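Local coordinates for folylpolyglutamate synthase protein FOLC (Mycobacterium tuberculosis, PDB 2VOS), which probably catalyses the ATP-dependent, magnesium-requiring addition of L-glutamate to dihydropteroate and, successively, to tetrahydrofolate, at residues A[67-72]-A[77-82]; A[189-194]-A[310-315]; A[195-200]-A[210-215]; A[218-223]-A[230-235]; A[244-249]-A[254-259]. All coordinates share one frame; numbering follows the deposited sequence.

Contact 1 (A[67-72]-A[77-82]); sequences IHIAGT and SVARMV. With ADP (adenosine-5'-diphosphate), chain B.
Ile-69 and Ile-67 send their side chains from the strand onto helix 75-88, and everything that passes between 67-72 and 77-82 is apolar. CD1 of Ile-69 does most of the work. It sits 3.4 Å from CA of Ala-79, tighter than usual for two carbons, and 3.7 Å from that residue's CB, so the methyl group presses on the helix backbone itself; Val-78 CG1 and Val-82 CG2 lie further out around it. The torsion explains the reach: CG1 of Ile-69 stands anti to the carbonyl carbon (chi1 -60°), and the extended second torsion carries CD1 outward. Next along, Ile-67 and Val-82 meet tip to tip, CD1 to CG1 at 3.6 Å.

The polar chemistry lies at the nucleotide end. Ser-77 grips one oxygen of the ADP alpha-phosphate twice, its N lying 3.0 Å from O2A and its OG 2.8 Å from the same atom. OG also bonds Ser-335 and Gln-298, which should limit its rotation.

Strand 66-70 and helix 75-88 flank the P-loop, the phosphate-binding turn of this Mur ligase-type nucleotide-binding domain. The strand gives way to that loop at Gly-71, with phi 144°. The short strand and helix segments run nearly antiparallel, their axes 9.3 Å apart.

Strands 170-174 and 191-194 lie next to strand 66-70 in the sheet, Val-172 and Val-193 touch Ile-69 from the two neighbours, and helix 296-312 packs against Met-81 and Ser-77.

Contact 2 (A[189-194]-A[310-315]); sequences APVAVI and EAFFGA
Val-191, the first residue of its strand, and Phe-312, in the last turn of helix 296-312, bring their CA atoms to 6.2 Å, the closest backbone approach of the two segments. One methyl group makes most of the contact. CG2 of Val-191 reaches the helix backbone, 3.6 Å from CA of Phe-312, and continues to CB of the same residue at 4.0 Å and CB of Ala-311 at 4.2 Å. Val-191 has CG1 anti to its own N (chi1 177°), which leaves CG2 anti to the carbonyl carbon and aimed at the helix. Against the Phe-312 ring this methyl lies at the edge, near the ring plane, while CG of Pro-190 comes in obliquely, 4.5 Å from CE1. Next in the chain, the Phe-313 ring has CD2 of Phe-312 over its centre, 3.6 Å above its plane.

Beyond this point the helix ends in a Schellman motif: Gly-314 has positive phi and its N bonds Ala-311 O, while Ala-315 N reaches back to Glu-310 O. Phe-312 also packs on Ile-67, so it spans two neighbouring strands of the sheet. With carbon meeting carbon throughout, helix end meets strand here by shape and apolar burial, without directed bonds.

Contact 3 (A[195-200]-A[210-215]); sequences TPISID and AGIAGE. With MG (magnesium ion), chain C.
Ile-197 and Ile-199 share Ile-212 as their partner across this contact, and the packing between loop and helix is purely aliphatic. Ile-197 and Ile-212 lie alongside each other, pointing opposite ways, and meet through their CG2 methyls at 3.9 Å; CD1 of Ile-197 goes on to the helix backbone, 4.3 Å from CA of Ala-213. Ile-199 is different. Its CB points away from the helix, but chi2 of -52° folds CD1 back to lie 3.6 Å from CD1 of Ile-212, the two side chains roughly perpendicular.

The loop leaves the end of strand 191-194 and leads into helix 209-217, which the chain follows to the neighbouring parallel strand 231-234: a beta-alpha-beta crossover of the P-loop-type Mur ligase middle domain. Val-241 of helix 239-251 closes on both Ile-197 and Ala-213.

Metal binding comes in at Asp-200, just ahead of His-201 and Asp-203, which bind a cobalt ion. Asp-200 holds the magnesium ion through OD2 at 2.2 Å. Two waters and NE2 of His-354 are the other ligands seen. The second carboxylate oxygen, OD1, is engaged in a salt bridge with Lys-385.

Contact 4 (A[218-223]-A[230-235]); sequences GIITRA and TVAVIG
Thr-230 has the most surface buried by this contact, and it meets Thr-221 in the loop that leads out from helix 209-217. This is the return half of a beta-alpha-beta crossover in the P-loop-type middle domain, delivering the chain to strand 231-234. OG1 of Thr-230 donates to the carbonyl O of Thr-221 over a short 2.5 Å. The hydroxyl stands almost straight out from the carbonyl, at a C=O...OG1 angle of 170°. That position follows from chi1 of -66°, which sets OG1 anti to the carbonyl carbon of Thr-230 and turns CG2 anti to its N, toward Ile-220 CG2 at 4.4 Å. The Thr-221 hydroxyl is directed elsewhere, to Asn-188.

Ile-220 comes next in buried area. Its CD1 lies 4.0 Å from CB of Ala-232, with CG1 only slightly further off, so the far half of the side chain runs over that one methyl. Ala-232 turns its CB toward the loop, and Ser-249 of helix 239-251 touches both residues. Arg-222 makes a salt bridge with Asp-253.

Ala-223, in the loop, sets CB 3.9 Å from OG1 of Thr-230. One water bridges the two backbones, accepting from both, 3.0 Å from Ala-223 N and 2.9 Å from Thr-230 N.

Contact 5 (A[244-249]-A[254-259]); sequences VLLAES and ASVARE
Ser-249 and Val-256 meet closely, CB to CG2 at 3.4 Å, a tight fit for two carbons. Val-256 has CG1 anti to its N (chi1 173°), so its two methyls part company: CG2 goes to Ser-249, and CG1 to CD2 of Leu-246 at 4.0 Å. Leu-246 itself starts off along the flank of the helix, yet its extended chain carries CD2 over the strand, where it lies squarely across the side chains of Val-256 and Arg-258 and touches CD of the arginine at 4.0 Å. Beyond this aliphatic stem, NE of Arg-258 forms a salt bridge with Glu-262.

The Ser-249 hydroxyl is folded back on its own helix. With chi1 -64° it lies beside the backbone N and donates to Leu-245 O at 2.8 Å. That carbonyl also takes the regular helical bond from Ser-249 N, the two donors arriving from opposite faces of its plane. Ser-249 O in turn accepts from Ala-254 N, 2.7 Å away, which ties the last part of the helix to the residue just before the strand.

Helix and strand segments run roughly antiparallel, 156° apart, as the second half of the beta-alpha-beta unit 231-234, 239-251, 255-258. Strand 255-258 is the sheet's outermost on this side and pairs with 231-234; Val-244 of helix 239-251 packs on helix 209-217.

In the fold
Contact 1 lies deepest, near the chain's centre; contacts 2, 3 and 4 are partly buried, and contact 5 is at the surface by the edge strand. Contacts 1, 2, 4 and 5 follow parallel strands 66-70, 191-194, 231-234 and 255-258, neighbours in that order, while contact 3 uses the loop beyond 191-194. Contacts 1 and 3 combine apolar packing with polar atoms at the phosphate and magnesium sites, and touch through the Ala-70 O to Thr-195 N pair, a probable hydrogen bond. Contact 2 is wholly apolar; contacts 4 and 5, away from the sites, add direct bonds between their segments. Val-244 packs contact 5 against Ala-213 of contact 3.

Contact 1 (A[67-72]-A[77-82])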
# COMPACT_ATOMS: atom_id res chain seq x y z
N ILE A 67 6.38 14.21 1.09
CA ILE A 67 6.92 13.30 0.12
C ILE A 67 5.71 12.48 -0.35
O ILE A 67 4.97 11.91 0.48
CB ILE A 67 7.96 12.35 0.81
CG1 ILE A 67 9.13 13.17 1.38
CG2 ILE A 67 8.43 11.22 -0.13
CD1 ILE A 67 9.93 12.36 2.45
N HIS A 68 5.51 12.46 -1.66
CA HIS A 68 4.24 12.14 -2.29
C HIS A 68 4.47 10.89 -3.12
O HIS A 68 5.37 10.83 -3.95
CB HIS A 68 3.77 13.33 -3.14
CG HIS A 68 2.31 13.29 -3.48
ND1 HIS A 68 1.71 14.21 -4.31
CD2 HIS A 68 1.31 12.46 -3.06
CE1 HIS A 68 0.42 13.95 -4.40
NE2 HIS A 68 0.15 12.90 -3.65
N ILE A 69 3.66 9.86 -2.91
CA ILE A 69 3.98 8.57 -3.47
C ILE A 69 2.85 7.99 -4.35
O ILE A 69 1.70 7.86 -3.88
CB ILE A 69 4.31 7.53 -2.31
CG1 ILE A 69 5.52 8.04 -1.47
CG2 ILE A 69 4.52 6.15 -2.84
CD1 ILE A 69 5.52 7.48 -0.01
N ALA A 70 3.19 7.65 -5.60
CA ALA A 70 2.22 7.04 -6.55
C ALA A 70 2.85 5.80 -7.12
O ALA A 70 4.05 5.52 -6.88
CB ALA A 70 1.85 8.04 -7.65
N GLY A 71 2.05 4.98 -7.80
CA GLY A 71 2.58 3.80 -8.45
C GLY A 71 1.56 2.70 -8.33
O GLY A 71 0.47 2.95 -7.80
N THR A 72 1.89 1.49 -8.78
CA THR A 72 0.92 0.41 -8.71
C THR A 72 1.16 -0.51 -7.56
O THR A 72 0.21 -0.95 -6.92
CB THR A 72 0.92 -0.44 -10.01
OG1 THR A 72 0.63 0.46 -11.10
CG2 THR A 72 -0.22 -1.44 -9.92
N SER A 77 3.93 0.24 1.36
CA SER A 77 5.17 -0.22 1.99
C SER A 77 6.27 0.88 1.91
O SER A 77 7.02 1.12 2.88
CB SER A 77 5.68 -1.47 1.28
OG SER A 77 4.91 -2.61 1.59
N VAL A 78 6.39 1.53 0.74
CA VAL A 78 7.38 2.62 0.59
C VAL A 78 7.02 3.77 1.52
O VAL A 78 7.92 4.38 2.14
CB VAL A 78 7.48 3.15 -0.90
CG1 VAL A 78 8.35 4.49 -0.95
CG2 VAL A 78 8.16 2.05 -1.77
N ALA A 79 5.73 4.09 1.65
CA ALA A 79 5.31 5.21 2.52
C ALA A 79 5.78 4.90 3.94
O ALA A 79 6.28 5.76 4.64
CB ALA A 79 3.80 5.37 2.53
N ARG A 80 5.54 3.66 4.39
CA ARG A 80 5.94 3.30 5.77
C ARG A 80 7.46 3.26 6.00
O ARG A 80 7.90 3.56 7.12
CB ARG A 80 5.36 1.97 6.19
CG ARG A 80 3.76 2.05 6.18
CD ARG A 80 3.18 0.67 6.55
NE ARG A 80 3.42 0.28 7.96
CZ ARG A 80 2.60 0.55 8.98
NH1 ARG A 80 1.45 1.21 8.80
NH2 ARG A 80 2.91 0.15 10.20
N MSE A 81 8.24 2.90 4.97
CA MSE A 81 9.69 2.94 5.00
C MSE A 81 10.21 4.39 5.07
O MSE A 81 11.06 4.69 5.90
CB MSE A 81 10.28 2.27 3.76
CG MSE A 81 10.18 0.74 3.90
SE MSE A 81 10.51 -0.00 2.13
CE MSE A 81 10.39 -1.87 2.53
N VAL A 82 9.70 5.27 4.22
CA VAL A 82 9.98 6.71 4.32
C VAL A 82 9.70 7.23 5.71
O VAL A 82 10.52 7.93 6.28
CB VAL A 82 9.14 7.50 3.26
CG1 VAL A 82 9.17 9.02 3.49
CG2 VAL A 82 9.59 7.12 1.83
PB ADP B . 0.20 -0.38 -2.72
O1B ADP B . 0.09 0.59 -1.57
O2B ADP B . -1.09 -1.10 -3.01
O3B ADP B . 0.90 0.13 -3.95
PA ADP B . 1.57 -2.22 -0.85
O1A ADP B . 0.32 -2.16 0.02
O2A ADP B . 2.99 -2.05 -0.33
O3A ADP B . 1.29 -1.50 -2.29
O5' ADP B . 1.55 -3.77 -1.35
C5' ADP B . 0.39 -4.48 -1.80
C4' ADP B . 0.90 -5.87 -2.23
O4' ADP B . 1.78 -5.72 -3.38
C3' ADP B . 1.82 -6.55 -1.21
O3' ADP B . 1.12 -7.49 -0.44
C2' ADP B . 2.85 -7.35 -1.96
O2' ADP B . 2.18 -8.57 -2.42
C1' ADP B . 2.95 -6.57 -3.25
N9 ADP B . 4.08 -5.61 -3.37
C8 ADP B . 4.49 -4.58 -2.56
N7 ADP B . 5.56 -3.94 -3.12
C5 ADP B . 5.75 -4.51 -4.35
C6 ADP B . 6.66 -4.31 -5.49
N6 ADP B . 7.61 -3.35 -5.45
N1 ADP B . 6.53 -5.15 -6.51
C2 ADP B . 5.64 -6.18 -6.60
N3 ADP B . 4.74 -6.42 -5.61
C4 ADP B . 4.80 -5.62 -4.50

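Contact 2 (A[189-194]-A[310-315])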
# COMPACT_ATOMS: atom_id res chain seq x y z
N ALA A 189 4.35 18.55 -3.88
CA ALA A 189 5.39 17.95 -3.06
C ALA A 189 6.79 18.20 -3.62
O ALA A 189 7.02 18.06 -4.84
CB ALA A 189 5.13 16.49 -2.89
N PRO A 190 7.75 18.52 -2.73
CA PRO A 190 9.15 18.70 -3.23
C PRO A 190 9.80 17.34 -3.64
O PRO A 190 10.83 17.33 -4.35
CB PRO A 190 9.88 19.32 -2.04
CG PRO A 190 9.02 18.94 -0.80
CD PRO A 190 7.61 18.84 -1.28
N VAL A 191 9.24 16.23 -3.19
CA VAL A 191 9.74 14.92 -3.60
C VAL A 191 8.51 14.08 -4.02
O VAL A 191 7.56 13.93 -3.24
CB VAL A 191 10.46 14.15 -2.48
CG1 VAL A 191 10.85 12.79 -2.99
CG2 VAL A 191 11.73 14.92 -2.03
N ALA A 192 8.53 13.59 -5.24
CA ALA A 192 7.47 12.74 -5.78
C ALA A 192 8.07 11.37 -6.09
O ALA A 192 9.10 11.26 -6.75
CB ALA A 192 6.89 13.37 -7.07
N VAL A 193 7.44 10.32 -5.63
CA VAL A 193 8.02 9.04 -5.73
C VAL A 193 7.11 8.22 -6.59
O VAL A 193 5.86 8.22 -6.36
CB VAL A 193 8.07 8.41 -4.34
CG1 VAL A 193 8.67 7.00 -4.35
CG2 VAL A 193 8.84 9.34 -3.36
N ILE A 194 7.68 7.50 -7.56
CA ILE A 194 6.85 6.63 -8.43
C ILE A 194 7.33 5.19 -8.31
O ILE A 194 8.38 4.83 -8.83
CB ILE A 194 6.92 7.04 -9.94
CG1 ILE A 194 6.77 8.56 -10.11
CG2 ILE A 194 5.80 6.23 -10.78
CD1 ILE A 194 5.39 9.15 -9.73
N GLU A 310 16.74 10.64 1.06
CA GLU A 310 18.00 11.32 0.71
C GLU A 310 17.67 12.57 -0.07
O GLU A 310 18.21 13.66 0.23
CB GLU A 310 18.89 10.42 -0.13
CG GLU A 310 19.58 9.35 0.71
CD GLU A 310 20.48 8.52 -0.16
OE1 GLU A 310 19.96 7.93 -1.13
OE2 GLU A 310 21.72 8.55 0.04
N ALA A 311 16.80 12.44 -1.07
CA ALA A 311 16.41 13.57 -1.93
C ALA A 311 15.77 14.67 -1.08
O ALA A 311 16.14 15.84 -1.20
CB ALA A 311 15.43 13.15 -2.98
N PHE A 312 14.84 14.29 -0.21
CA PHE A 312 14.16 15.22 0.67
C PHE A 312 15.14 16.04 1.50
O PHE A 312 14.96 17.24 1.65
CB PHE A 312 13.20 14.48 1.61
CG PHE A 312 12.46 15.39 2.50
CD1 PHE A 312 11.34 16.09 2.04
CD2 PHE A 312 12.90 15.61 3.78
CE1 PHE A 312 10.67 16.98 2.90
CE2 PHE A 312 12.22 16.48 4.64
CZ PHE A 312 11.12 17.18 4.20
N PHE A 313 16.16 15.40 2.06
CA PHE A 313 17.13 16.11 2.88
C PHE A 313 18.34 16.60 2.09
O PHE A 313 19.27 17.08 2.69
CB PHE A 313 17.63 15.25 4.03
CG PHE A 313 16.60 15.06 5.10
CD1 PHE A 313 16.02 13.82 5.30
CD2 PHE A 313 16.18 16.13 5.89
CE1 PHE A 313 15.06 13.64 6.30
CE2 PHE A 313 15.20 15.94 6.89
CZ PHE A 313 14.65 14.70 7.07
N GLY A 314 18.36 16.44 0.78
CA GLY A 314 19.52 16.89 -0.00
C GLY A 314 20.80 16.08 0.14
O GLY A 314 21.89 16.65 -0.07
N ALA A 315 20.74 14.79 0.48
CA ALA A 315 21.96 13.97 0.49
C ALA A 315 22.54 13.80 -0.91
O ALA A 315 21.71 13.66 -1.82
CB ALA A 315 21.73 12.64 1.10

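Contact 3 (A[195-200]-A[210-215])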
# COMPACT_ATOMS: atom_id res chain seq x y z
N THR A 195 6.57 4.36 -7.62
CA THR A 195 6.87 2.97 -7.50
C THR A 195 6.48 2.20 -8.78
O THR A 195 5.84 2.76 -9.70
CB THR A 195 6.13 2.39 -6.26
OG1 THR A 195 4.75 2.15 -6.56
CG2 THR A 195 6.20 3.31 -5.03
N PRO A 196 6.83 0.92 -8.84
CA PRO A 196 6.59 0.19 -10.09
C PRO A 196 5.15 0.24 -10.54
O PRO A 196 4.25 0.02 -9.76
CB PRO A 196 6.98 -1.26 -9.76
CG PRO A 196 8.19 -1.00 -8.69
CD PRO A 196 7.49 0.07 -7.82
N ILE A 197 4.97 0.46 -11.84
CA ILE A 197 3.64 0.55 -12.44
C ILE A 197 3.31 -0.72 -13.26
O ILE A 197 4.15 -1.22 -14.02
CB ILE A 197 3.58 1.83 -13.30
CG1 ILE A 197 3.68 3.06 -12.38
CG2 ILE A 197 2.33 1.84 -14.15
CD1 ILE A 197 4.01 4.35 -13.14
N SER A 198 2.08 -1.23 -13.14
CA SER A 198 1.61 -2.38 -13.93
C SER A 198 0.10 -2.32 -13.87
O SER A 198 -0.44 -1.27 -13.57
CB SER A 198 2.13 -3.71 -13.39
OG SER A 198 1.69 -3.87 -12.07
N ILE A 199 -0.59 -3.41 -14.14
CA ILE A 199 -2.06 -3.39 -14.15
C ILE A 199 -2.56 -3.75 -12.74
O ILE A 199 -1.99 -4.59 -12.05
CB ILE A 199 -2.62 -4.40 -15.11
CG1 ILE A 199 -2.29 -4.01 -16.58
CG2 ILE A 199 -4.16 -4.55 -14.93
CD1 ILE A 199 -2.69 -2.57 -16.97
N ASP A 200 -3.63 -3.11 -12.33
CA ASP A 200 -4.27 -3.51 -11.09
C ASP A 200 -5.75 -3.42 -11.28
O ASP A 200 -6.41 -4.43 -11.34
CB ASP A 200 -3.81 -2.60 -9.97
CG ASP A 200 -4.64 -2.74 -8.71
OD1 ASP A 200 -5.41 -3.67 -8.54
OD2 ASP A 200 -4.57 -1.89 -7.88
N ALA A 210 0.99 3.67 -21.20
CA ALA A 210 1.36 5.06 -21.33
C ALA A 210 0.36 6.05 -20.67
O ALA A 210 0.78 6.99 -19.99
CB ALA A 210 1.53 5.38 -22.77
N GLY A 211 -0.94 5.83 -20.87
CA GLY A 211 -1.96 6.67 -20.22
C GLY A 211 -1.94 6.44 -18.71
O GLY A 211 -2.13 7.37 -17.92
N ILE A 212 -1.70 5.19 -18.32
CA ILE A 212 -1.59 4.84 -16.90
C ILE A 212 -0.41 5.58 -16.26
O ILE A 212 -0.57 6.23 -15.23
CB ILE A 212 -1.52 3.29 -16.67
CG1 ILE A 212 -2.80 2.61 -17.20
CG2 ILE A 212 -1.30 2.96 -15.18
CD1 ILE A 212 -2.76 1.07 -17.11
N ALA A 213 0.75 5.51 -16.91
CA ALA A 213 1.98 6.22 -16.48
C ALA A 213 1.76 7.71 -16.39
O ALA A 213 2.14 8.34 -15.40
CB ALA A 213 3.12 5.95 -17.43
N GLY A 214 1.14 8.27 -17.42
CA GLY A 214 0.80 9.70 -17.42
C GLY A 214 -0.05 10.21 -16.26
O GLY A 214 0.21 11.29 -15.69
N GLU A 215 -1.10 9.47 -15.91
CA GLU A 215 -1.89 9.85 -14.79
C GLU A 215 -1.06 9.89 -13.48
O GLU A 215 -1.15 10.86 -12.69
CB GLU A 215 -3.06 8.86 -14.61
CG GLU A 215 -4.08 9.39 -13.63
CD GLU A 215 -5.25 8.43 -13.43
OE1 GLU A 215 -5.17 7.26 -13.87
OE2 GLU A 215 -6.23 8.86 -12.79
MG MG C . -3.64 -1.87 -5.84
O HOH W 1 -5.44 -1.24 -5.68
O HOH W 2 -1.42 -2.52 -5.37

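Contact 4 (A[218-223]-A[230-235])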
# COMPACT_ATOMS: atom_id res chain seq x y z
N GLY A 218 1.17 12.76 -12.78
CA GLY A 218 0.57 14.05 -12.41
C GLY A 218 0.94 14.52 -11.00
O GLY A 218 0.67 15.66 -10.65
N ILE A 219 1.59 13.69 -10.18
CA ILE A 219 1.98 14.20 -8.87
C ILE A 219 3.36 14.89 -8.91
O ILE A 219 3.82 15.47 -7.90
CB ILE A 219 1.96 13.08 -7.74
CG1 ILE A 219 3.11 12.06 -7.96
CG2 ILE A 219 0.55 12.44 -7.66
CD1 ILE A 219 3.52 11.30 -6.67
N ILE A 220 4.04 14.80 -10.05
CA ILE A 220 5.33 15.48 -10.17
C ILE A 220 5.00 16.91 -10.65
O ILE A 220 4.59 17.09 -11.80
CB ILE A 220 6.23 14.78 -11.26
CG1 ILE A 220 6.47 13.28 -10.94
CG2 ILE A 220 7.56 15.52 -11.44
CD1 ILE A 220 6.94 12.43 -12.16
N THR A 221 5.19 17.93 -9.79
CA THR A 221 4.74 19.30 -10.10
C THR A 221 5.90 20.28 -10.08
O THR A 221 6.87 20.05 -9.35
CB THR A 221 3.67 19.77 -9.08
OG1 THR A 221 4.27 19.80 -7.78
CG2 THR A 221 2.54 18.77 -8.98
N ARG A 222 5.81 21.37 -10.84
CA ARG A 222 6.87 22.39 -10.82
C ARG A 222 6.90 23.07 -9.45
O ARG A 222 5.85 23.38 -8.88
CB ARG A 222 6.64 23.40 -11.93
CG ARG A 222 7.69 24.55 -11.97
CD ARG A 222 7.72 25.27 -13.34
NE ARG A 222 8.65 26.42 -13.42
CZ ARG A 222 9.93 26.43 -13.03
NH1 ARG A 222 10.50 25.35 -12.48
NH2 ARG A 222 10.67 27.53 -13.19
N ALA A 223 8.09 23.26 -8.89
CA ALA A 223 8.25 23.90 -7.57
C ALA A 223 8.01 25.42 -7.69
O ALA A 223 8.22 26.01 -8.77
CB ALA A 223 9.65 23.63 -7.03
N THR A 230 11.55 20.32 -7.92
CA THR A 230 10.96 19.07 -7.46
C THR A 230 11.90 17.94 -7.84
O THR A 230 12.64 18.04 -8.83
CB THR A 230 9.56 18.86 -8.09
OG1 THR A 230 8.67 19.88 -7.60
CG2 THR A 230 8.95 17.47 -7.74
N VAL A 231 11.93 16.88 -7.04
CA VAL A 231 12.72 15.72 -7.40
C VAL A 231 11.76 14.57 -7.61
O VAL A 231 10.96 14.32 -6.72
CB VAL A 231 13.67 15.31 -6.26
CG1 VAL A 231 14.45 14.11 -6.64
CG2 VAL A 231 14.61 16.43 -5.91
N ALA A 232 11.84 13.88 -8.75
CA ALA A 232 11.08 12.68 -9.01
C ALA A 232 12.02 11.49 -8.79
O ALA A 232 13.10 11.39 -9.40
CB ALA A 232 10.56 12.65 -10.47
N VAL A 233 11.62 10.61 -7.90
CA VAL A 233 12.42 9.43 -7.58
C VAL A 233 11.66 8.19 -8.08
O VAL A 233 10.57 7.90 -7.63
CB VAL A 233 12.62 9.30 -6.06
CG1 VAL A 233 13.62 8.19 -5.75
CG2 VAL A 233 13.15 10.63 -5.51
N ILE A 234 12.26 7.46 -9.01
CA ILE A 234 11.48 6.51 -9.75
C ILE A 234 12.01 5.09 -9.58
O ILE A 234 13.22 4.83 -9.77
CB ILE A 234 11.54 6.90 -11.24
CG1 ILE A 234 10.92 8.29 -11.41
CG2 ILE A 234 10.67 5.95 -12.03
CD1 ILE A 234 11.08 8.86 -12.87
N GLY A 235 11.13 4.16 -9.21
CA GLY A 235 11.52 2.77 -9.08
C GLY A 235 11.65 2.11 -10.47
O GLY A 235 11.58 2.79 -11.51
O HOH W 3 10.48 21.93 -10.11

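Contact 5 (A[244-249]-A[254-259])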
# COMPACT_ATOMS: atom_id res chain seq x y z
N VAL A 244 7.36 7.98 -20.47
CA VAL A 244 6.32 8.90 -20.05
C VAL A 244 6.68 9.64 -18.76
O VAL A 244 6.45 10.86 -18.63
CB VAL A 244 4.94 8.18 -19.85
CG1 VAL A 244 3.98 9.08 -19.07
CG2 VAL A 244 4.35 7.78 -21.17
N LEU A 245 7.24 8.93 -17.79
CA LEU A 245 7.60 9.58 -16.56
C LEU A 245 8.70 10.63 -16.72
O LEU A 245 8.65 11.69 -16.04
CB LEU A 245 8.07 8.52 -15.51
CG LEU A 245 7.05 7.45 -15.17
CD1 LEU A 245 7.67 6.44 -14.17
CD2 LEU A 245 5.83 8.11 -14.59
N LEU A 246 9.70 10.32 -17.55
CA LEU A 246 10.79 11.27 -17.82
C LEU A 246 10.28 12.52 -18.56
O LEU A 246 10.69 13.67 -18.28
CB LEU A 246 11.92 10.60 -18.63
CG LEU A 246 12.63 9.42 -17.95
CD1 LEU A 246 13.65 8.71 -18.88
CD2 LEU A 246 13.31 9.90 -16.68
N ALA A 247 9.39 12.29 -19.52
CA ALA A 247 8.74 13.41 -20.26
C ALA A 247 8.02 14.37 -19.30
O ALA A 247 8.20 15.59 -19.37
CB ALA A 247 7.80 12.87 -21.28
N GLU A 248 7.22 13.81 -18.40
CA GLU A 248 6.49 14.61 -17.45
C GLU A 248 7.44 15.27 -16.46
O GLU A 248 7.17 16.35 -15.94
CB GLU A 248 5.48 13.73 -16.70
CG GLU A 248 4.55 12.92 -17.65
CD GLU A 248 3.54 13.81 -18.38
OE1 GLU A 248 2.71 14.44 -17.69
OE2 GLU A 248 3.60 13.90 -19.63
N SER A 249 8.56 14.63 -16.16
CA SER A 249 9.51 15.22 -15.22
C SER A 249 10.17 16.43 -15.90
O SER A 249 10.54 17.41 -15.23
CB SER A 249 10.58 14.20 -14.80
OG SER A 249 10.03 13.09 -14.09
N ALA A 254 11.59 18.80 -13.18
CA ALA A 254 11.97 17.99 -12.03
C ALA A 254 13.34 17.34 -12.23
O ALA A 254 13.62 16.89 -13.33
CB ALA A 254 10.85 16.93 -11.77
N SER A 255 14.18 17.30 -11.19
CA SER A 255 15.38 16.46 -11.20
C SER A 255 14.95 15.01 -11.06
O SER A 255 14.03 14.72 -10.30
CB SER A 255 16.25 16.76 -9.99
OG SER A 255 16.64 18.11 -10.01
N VAL A 256 15.62 14.08 -11.73
CA VAL A 256 15.20 12.72 -11.68
C VAL A 256 16.26 11.80 -11.10
O VAL A 256 17.43 11.95 -11.43
CB VAL A 256 14.83 12.22 -13.07
CG1 VAL A 256 14.56 10.73 -13.00
CG2 VAL A 256 13.58 12.98 -13.63
N ALA A 257 15.86 10.87 -10.24
CA ALA A 257 16.74 9.81 -9.75
C ALA A 257 16.03 8.51 -10.09
O ALA A 257 14.86 8.32 -9.71
CB ALA A 257 16.90 9.95 -8.21
N ARG A 258 16.73 7.58 -10.74
CA ARG A 258 16.04 6.38 -11.23
C ARG A 258 16.70 5.15 -10.67
O ARG A 258 17.93 5.06 -10.71
CB ARG A 258 16.17 6.28 -12.76
CG ARG A 258 15.46 7.38 -13.48
CD ARG A 258 16.04 7.53 -14.93
NE ARG A 258 17.43 7.97 -14.85
CZ ARG A 258 18.29 7.92 -15.86
NH1 ARG A 258 17.91 7.44 -17.05
NH2 ARG A 258 19.54 8.35 -15.69
N GLU A 259 15.90 4.16 -10.24
CA GLU A 259 16.52 2.92 -9.77
C GLU A 259 17.36 2.35 -10.83
O GLU A 259 17.02 2.45 -12.02
CB GLU A 259 15.52 1.88 -9.21
CG GLU A 259 16.27 0.72 -8.52
CD GLU A 259 15.30 -0.24 -7.85
OE1 GLU A 259 14.10 0.09 -7.89
OE2 GLU A 259 15.73 -1.29 -7.29